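Local coordinates for protein acetyltransferase, GNAT family (Enterococcus faecalis, PDB 1U6M) that probably transfers an acyl group, most likely acetyl as in other GNAT-family enzymes, to an acceptor that has not been identified, at residues S6-K9 against E10-Q13. Numbering follows the deposited sequence.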
loop_
_atom_site.group_PDB
_atom_site.type_symbol
_atom_site.label_atom_id
_atom_site.label_comp_id
_atom_site.label_asym_id
_atom_site.label_seq_id
_atom_site.Cartn_x
_atom_site.Cartn_y
_atom_site.Cartn_z
ATOM N N SER A 6 -2.126 -13.868 -4.305
ATOM C CA SER A 6 -1.883 -12.594 -4.904
ATOM C C SER A 6 -3.154 -12.039 -5.598
ATOM O O SER A 6 -4.021 -12.804 -6.007
ATOM C CB SER A 6 -0.633 -12.604 -5.791
ATOM O OG SER A 6 -0.565 -13.743 -6.582
ATOM N N ALA A 7 -3.293 -10.708 -5.641
ATOM C CA ALA A 7 -4.453 -10.081 -6.252
ATOM C C ALA A 7 -4.561 -10.433 -7.750
ATOM O O ALA A 7 -3.564 -10.792 -8.384
ATOM C CB ALA A 7 -4.429 -8.590 -6.041
ATOM N N THR A 8 -5.778 -10.381 -8.289
ATOM C CA THR A 8 -5.948 -10.542 -9.727
ATOM C C THR A 8 -6.538 -9.247 -10.255
ATOM O O THR A 8 -6.898 -8.349 -9.480
ATOM C CB THR A 8 -6.903 -11.728 -10.070
ATOM O OG1 THR A 8 -8.215 -11.485 -9.492
ATOM C CG2 THR A 8 -6.367 -13.035 -9.485
ATOM N N LYS A 9 -6.689 -9.188 -11.571
ATOM C CA LYS A 9 -7.218 -8.056 -12.239
ATOM C C LYS A 9 -8.645 -7.801 -11.767
ATOM O O LYS A 9 -9.041 -6.643 -11.667
ATOM C CB LYS A 9 -7.117 -8.271 -13.760
ATOM C CG LYS A 9 -7.473 -7.013 -14.608
ATOM C CD LYS A 9 -7.719 -7.319 -16.075
ATOM C CE LYS A 9 -8.722 -6.282 -16.655
ATOM N NZ LYS A 9 -8.444 -5.920 -18.136
ATOM N N GLU A 10 -9.403 -8.860 -11.434
ATOM C CA GLU A 10 -10.795 -8.706 -10.935
ATOM C C GLU A 10 -10.951 -8.240 -9.473
ATOM O O GLU A 10 -12.075 -7.879 -9.010
ATOM C CB GLU A 10 -11.672 -9.920 -11.216
ATOM C CG GLU A 10 -10.957 -11.200 -11.520
ATOM C CD GLU A 10 -10.336 -11.228 -12.933
ATOM O OE1 GLU A 10 -10.821 -10.511 -13.812
ATOM O OE2 GLU A 10 -9.352 -11.965 -13.147
ATOM N N ASP A 11 -9.833 -8.153 -8.766
ATOM C CA ASP A 11 -9.832 -7.513 -7.465
ATOM C C ASP A 11 -9.777 -5.978 -7.526
ATOM O O ASP A 11 -9.675 -5.322 -6.489
ATOM C CB ASP A 11 -8.664 -8.018 -6.632
ATOM C CG ASP A 11 -8.758 -9.517 -6.326
ATOM O OD1 ASP A 11 -9.845 -10.060 -5.972
ATOM O OD2 ASP A 11 -7.711 -10.155 -6.456
ATOM N N GLY A 12 -9.884 -5.405 -8.723
ATOM C CA GLY A 12 -9.832 -3.948 -8.921
ATOM C C GLY A 12 -10.776 -3.130 -8.071
ATOM O O GLY A 12 -10.337 -2.223 -7.365
ATOM N N GLN A 13 -12.071 -3.420 -8.124
ATOM C CA GLN A 13 -13.036 -2.648 -7.330
ATOM C C GLN A 13 -12.765 -2.810 -5.827
ATOM O O GLN A 13 -12.830 -1.807 -5.066
ATOM C CB GLN A 13 -14.477 -3.069 -7.675
ATOM C CG GLN A 13 -14.934 -2.733 -9.113
ATOM C CD GLN A 13 -15.360 -1.291 -9.209
ATOM O OE1 GLN A 13 -16.006 -0.781 -8.289
ATOM N NE2 GLN A 13 -14.963 -0.605 -10.284
HETATM O O HOH W 1 -10.155 -12.129 -8.181
#
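Asp11 reaches back to Thr8 across the turn that carries the chain from strand 3-6 into helix 12-25. Asp11 CB lies 3.4 Å from Thr8 O, the same oxygen that accepts the Asp11 backbone N at 3.0 Å. With CG beside its own backbone N, the chi1 of -63° sets the Asp11 carboxylate beside the backbone amide of Thr8. OD2 takes the amide hydrogen of Thr8 in a nearly straight bond, Thr8 N to Asp11 OD2 2.7 Å and 167° at the hydrogen, met on the anti side and 31° out of the carboxylate plane. Asp11 OD2 also rests against Ala7 CA (3.3 Å) and forms a salt bridge with Arg5 NH1, while the carboxylate's other oxygen, Asp11 OD1, receives a hydrogen from a water at 3.0 Å. Glu10 CG packs against Thr8 OG1 at 3.4 Å. A weak bond from Gly12 N to Lys9 O, 3.3 Å, continues the turn into the helix. Ala7, backbone-bonded to Ile59, ties the loop to strand 59-64, where Asp11 also touches Val61. Although Asp11 occupies the N-cap position, its side chain makes no capping bond; the carboxylate instead bridges loop amide, arginine and water, and the arginine's charge would be expected to favour its ionised form despite burial.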